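Local coordinates for protein beta-galactosidase (PDB 6Y2K) that hydrolyses terminal beta-D-galactosides as a cold-active GH42 beta-galactosidase that works as a hexamer, at residues Met313-His325 and Phe359-Pro371. Sequence-based numbering, arbitrary orientation.
With GOL (glycerol), chain D.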
# COMPACT_ATOMS: atom_id res chain seq x y z
N MET A 313 13.64 -23.97 -36.08
CA MET A 313 14.53 -25.13 -35.95
C MET A 313 14.41 -25.78 -34.58
O MET A 313 14.58 -26.99 -34.47
CB MET A 313 15.99 -24.73 -36.18
CG MET A 313 16.95 -25.90 -36.32
SD MET A 313 16.61 -26.86 -37.82
CE MET A 313 17.37 -25.81 -39.04
N GLU A 314 14.15 -24.99 -33.54
CA GLU A 314 14.03 -25.50 -32.16
C GLU A 314 12.81 -24.88 -31.47
O GLU A 314 12.79 -23.67 -31.21
CB GLU A 314 15.29 -25.19 -31.35
CG GLU A 314 16.60 -25.74 -31.92
CD GLU A 314 17.83 -25.38 -31.10
OE1 GLU A 314 17.66 -24.89 -29.97
OE2 GLU A 314 18.98 -25.58 -31.59
N GLN A 315 11.80 -25.70 -31.18
CA GLN A 315 10.60 -25.26 -30.48
C GLN A 315 10.53 -25.89 -29.09
O GLN A 315 10.66 -27.12 -28.96
CB GLN A 315 9.34 -25.65 -31.26
CG GLN A 315 8.03 -25.16 -30.66
CD GLN A 315 7.95 -23.64 -30.60
OE1 GLN A 315 7.98 -22.97 -31.64
NE2 GLN A 315 7.85 -23.09 -29.39
N GLN A 316 10.32 -25.06 -28.07
CA GLN A 316 10.16 -25.54 -26.70
C GLN A 316 9.04 -26.58 -26.63
O GLN A 316 7.95 -26.30 -27.10
CB GLN A 316 9.83 -24.39 -25.74
CG GLN A 316 9.77 -24.82 -24.29
CD GLN A 316 9.80 -23.67 -23.28
OE1 GLN A 316 9.88 -22.48 -23.64
NE2 GLN A 316 9.75 -24.03 -22.00
N PRO A 317 9.31 -27.78 -26.05
CA PRO A 317 8.31 -28.84 -25.90
C PRO A 317 7.85 -29.10 -24.46
O PRO A 317 6.95 -29.92 -24.23
CB PRO A 317 9.08 -30.07 -26.39
CG PRO A 317 10.45 -29.84 -25.82
CD PRO A 317 10.67 -28.33 -25.86
N GLY A 318 8.48 -28.42 -23.50
CA GLY A 318 8.31 -28.71 -22.09
C GLY A 318 9.26 -27.79 -21.32
O GLY A 318 9.81 -26.86 -21.91
N PRO A 319 9.47 -28.06 -20.02
CA PRO A 319 10.37 -27.18 -19.27
C PRO A 319 11.81 -27.26 -19.79
O PRO A 319 12.26 -28.35 -20.19
CB PRO A 319 10.29 -27.72 -17.84
CG PRO A 319 9.84 -29.13 -17.98
CD PRO A 319 8.94 -29.16 -19.19
N VAL A 320 12.50 -26.12 -19.81
CA VAL A 320 13.92 -26.05 -20.19
C VAL A 320 14.82 -25.96 -18.93
O VAL A 320 14.32 -26.00 -17.81
CB VAL A 320 14.19 -24.90 -21.20
CG1 VAL A 320 13.31 -25.05 -22.44
CG2 VAL A 320 14.00 -23.52 -20.57
N ASN A 321 16.14 -25.88 -19.12
CA ASN A 321 17.12 -25.91 -18.03
C ASN A 321 17.77 -24.56 -17.71
O ASN A 321 18.32 -24.41 -16.62
CB ASN A 321 18.27 -26.86 -18.38
CG ASN A 321 19.00 -26.43 -19.64
OD1 ASN A 321 18.43 -26.52 -20.73
ND2 ASN A 321 20.23 -25.92 -19.50
N TRP A 322 17.74 -23.62 -18.65
CA TRP A 322 18.72 -22.52 -18.67
C TRP A 322 18.24 -21.17 -18.12
O TRP A 322 19.07 -20.31 -17.84
CB TRP A 322 19.33 -22.34 -20.07
CG TRP A 322 18.35 -22.27 -21.21
CD1 TRP A 322 18.06 -23.28 -22.09
CD2 TRP A 322 17.57 -21.15 -21.62
NE1 TRP A 322 17.13 -22.85 -23.00
CE2 TRP A 322 16.82 -21.55 -22.74
CE3 TRP A 322 17.42 -19.84 -21.14
CZ2 TRP A 322 15.93 -20.69 -23.39
CZ3 TRP A 322 16.54 -18.98 -21.80
CH2 TRP A 322 15.80 -19.41 -22.90
N ALA A 323 16.93 -20.98 -17.94
CA ALA A 323 16.43 -19.73 -17.37
C ALA A 323 16.52 -19.79 -15.84
O ALA A 323 16.64 -20.89 -15.28
CB ALA A 323 15.01 -19.48 -17.82
N PRO A 324 16.48 -18.63 -15.16
CA PRO A 324 16.49 -18.68 -13.69
C PRO A 324 15.36 -19.55 -13.11
O PRO A 324 15.58 -20.31 -12.16
CB PRO A 324 16.33 -17.20 -13.27
CG PRO A 324 16.88 -16.43 -14.43
CD PRO A 324 16.61 -17.25 -15.66
N HIS A 325 14.18 -19.48 -13.72
CA HIS A 325 13.07 -20.35 -13.34
C HIS A 325 12.52 -21.00 -14.59
O HIS A 325 12.49 -20.38 -15.66
CB HIS A 325 11.99 -19.56 -12.60
CG HIS A 325 12.55 -18.56 -11.63
ND1 HIS A 325 12.72 -17.24 -11.95
CD2 HIS A 325 13.03 -18.72 -10.37
CE1 HIS A 325 13.27 -16.60 -10.92
NE2 HIS A 325 13.47 -17.48 -9.95
N PHE A 359 22.17 -37.09 -19.17
CA PHE A 359 23.51 -36.59 -18.82
C PHE A 359 23.74 -35.18 -19.37
O PHE A 359 23.00 -34.71 -20.23
CB PHE A 359 24.61 -37.54 -19.35
CG PHE A 359 24.44 -37.91 -20.80
CD1 PHE A 359 24.80 -37.03 -21.82
CD2 PHE A 359 23.87 -39.14 -21.15
CE1 PHE A 359 24.61 -37.37 -23.15
CE2 PHE A 359 23.69 -39.48 -22.47
CZ PHE A 359 24.06 -38.59 -23.47
N GLY A 360 24.78 -34.53 -18.85
CA GLY A 360 25.23 -33.22 -19.35
C GLY A 360 24.45 -32.03 -18.84
O GLY A 360 23.54 -32.17 -18.00
N GLN A 361 24.82 -30.85 -19.36
CA GLN A 361 24.30 -29.54 -18.90
C GLN A 361 22.77 -29.42 -19.02
O GLN A 361 22.13 -28.75 -18.20
CB GLN A 361 24.95 -28.40 -19.71
CG GLN A 361 26.40 -28.06 -19.37
CD GLN A 361 27.46 -28.89 -20.11
OE1 GLN A 361 27.22 -30.06 -20.47
NE2 GLN A 361 28.64 -28.30 -20.32
N GLU A 362 22.21 -30.05 -20.04
CA GLU A 362 20.78 -29.95 -20.37
C GLU A 362 19.98 -31.19 -19.99
O GLU A 362 18.91 -31.44 -20.56
CB GLU A 362 20.63 -29.63 -21.87
CG GLU A 362 21.16 -28.25 -22.23
CD GLU A 362 21.08 -27.91 -23.71
OE1 GLU A 362 21.31 -26.72 -24.04
OE2 GLU A 362 20.79 -28.81 -24.54
N GLN A 363 20.45 -31.96 -19.00
CA GLN A 363 19.70 -33.13 -18.55
C GLN A 363 18.26 -32.81 -18.04
O GLN A 363 17.39 -33.68 -18.07
CB GLN A 363 20.50 -33.97 -17.54
CG GLN A 363 20.75 -33.32 -16.18
CD GLN A 363 21.78 -34.08 -15.35
OE1 GLN A 363 21.44 -34.65 -14.31
NE2 GLN A 363 23.04 -34.08 -15.81
N MET A 364 18.02 -31.57 -17.60
CA MET A 364 16.66 -31.13 -17.21
C MET A 364 15.85 -30.46 -18.34
O MET A 364 14.74 -29.99 -18.09
CB MET A 364 16.73 -30.18 -16.00
CG MET A 364 17.41 -30.77 -14.77
SD MET A 364 16.63 -32.28 -14.17
CE MET A 364 15.10 -31.64 -13.50
N HIS A 365 16.38 -30.44 -19.57
CA HIS A 365 15.66 -29.88 -20.72
C HIS A 365 14.75 -30.96 -21.31
O HIS A 365 15.24 -31.98 -21.77
CB HIS A 365 16.64 -29.38 -21.78
CG HIS A 365 16.02 -28.53 -22.85
ND1 HIS A 365 14.96 -28.96 -23.63
CD2 HIS A 365 16.34 -27.29 -23.29
CE1 HIS A 365 14.65 -28.00 -24.49
NE2 HIS A 365 15.47 -26.99 -24.32
N ALA A 366 13.45 -30.71 -21.31
CA ALA A 366 12.46 -31.67 -21.80
C ALA A 366 12.58 -31.97 -23.30
O ALA A 366 13.22 -31.24 -24.05
CB ALA A 366 11.06 -31.19 -21.48
N GLY A 367 11.97 -33.08 -23.69
CA GLY A 367 11.83 -33.43 -25.09
C GLY A 367 10.45 -33.98 -25.36
O GLY A 367 9.59 -33.93 -24.49
N LEU A 368 10.24 -34.51 -26.57
CA LEU A 368 8.99 -35.21 -26.89
C LEU A 368 8.86 -36.48 -26.06
O LEU A 368 7.74 -36.87 -25.74
CB LEU A 368 8.87 -35.57 -28.37
CG LEU A 368 8.95 -34.50 -29.47
CD1 LEU A 368 8.16 -34.95 -30.71
CD2 LEU A 368 8.47 -33.13 -29.02
N LEU A 369 9.99 -37.11 -25.75
CA LEU A 369 10.06 -38.25 -24.83
C LEU A 369 10.81 -37.89 -23.56
O LEU A 369 11.68 -37.02 -23.57
CB LEU A 369 10.79 -39.42 -25.49
CG LEU A 369 10.33 -39.88 -26.88
CD1 LEU A 369 11.10 -41.14 -27.27
CD2 LEU A 369 8.84 -40.12 -26.92
N ARG A 370 10.50 -38.61 -22.48
CA ARG A 370 11.25 -38.55 -21.22
C ARG A 370 12.56 -39.33 -21.37
O ARG A 370 12.73 -40.07 -22.35
CB ARG A 370 10.43 -39.16 -20.09
CG ARG A 370 9.06 -38.55 -19.87
CD ARG A 370 8.48 -38.99 -18.54
NE ARG A 370 8.45 -40.46 -18.35
CZ ARG A 370 7.40 -41.20 -17.99
NH1 ARG A 370 6.19 -40.67 -17.81
NH2 ARG A 370 7.57 -42.51 -17.81
N PRO A 371 13.48 -39.20 -20.39
CA PRO A 371 14.74 -39.96 -20.50
C PRO A 371 14.57 -41.49 -20.61
O PRO A 371 15.45 -42.16 -21.16
CB PRO A 371 15.50 -39.56 -19.23
CG PRO A 371 14.96 -38.22 -18.87
CD PRO A 371 13.50 -38.30 -19.22
C1 GOL D . 18.14 -25.42 -25.65
O1 GOL D . 16.99 -24.74 -25.07
C2 GOL D . 19.42 -24.56 -25.75
O2 GOL D . 20.50 -25.44 -26.16
C3 GOL D . 19.22 -23.39 -26.72
O3 GOL D . 20.26 -22.38 -26.64
O HOH W 1 7.13 -32.63 -23.72
O HOH W 2 21.70 -24.97 -21.97
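Two loops at the C-terminal mouth of the TIM barrel meet here, one following strand 310-315 and the other strand 348-352; Trp322 from the first and Glu362 and His365 from the second hold a glycerol. That glycerol, probably from the crystallisation liquor, also bonds Glu142 and Arg103, and Glu314, near the C-terminal end of strand 310-315, comes within 3.9 Å of glycerol C3 through OE1, consistent with the sugar pocket of a GH42 enzyme. The His365 ring swings away from its own backbone N (chi1 -167°), which brings one face against Val320 CG1, 3.8 Å from the ring centroid. His365 ND1 donates in the ring plane to Ala366 O, on a carbonyl lone pair, at 2.9 Å; this helps fix the ring's rotation and presents NE2 to glycerol O1, 2.8 Å away. Trp322 NE1 donates to the same O1, while glycerol O2 donates to Glu362 OE1 (2.6 Å). A leucine in place of His365 would probably leave O1 with the indole alone of these two partners and Ala366 O without its side-chain donor. Ala366 N donates to Pro319 O at 2.9 Å, the N-H...O angle 169°. A water bridges Pro317 O and Gly367 O. Gln429 of the second subunit bonds Val320 O. Asn321 ND2 reaches Glu362 OE1 through another water, whereas its buried OD1 meets the His365 ring edge at CD2, 3.4 Å away, and has no hydrogen-bond partner in the model.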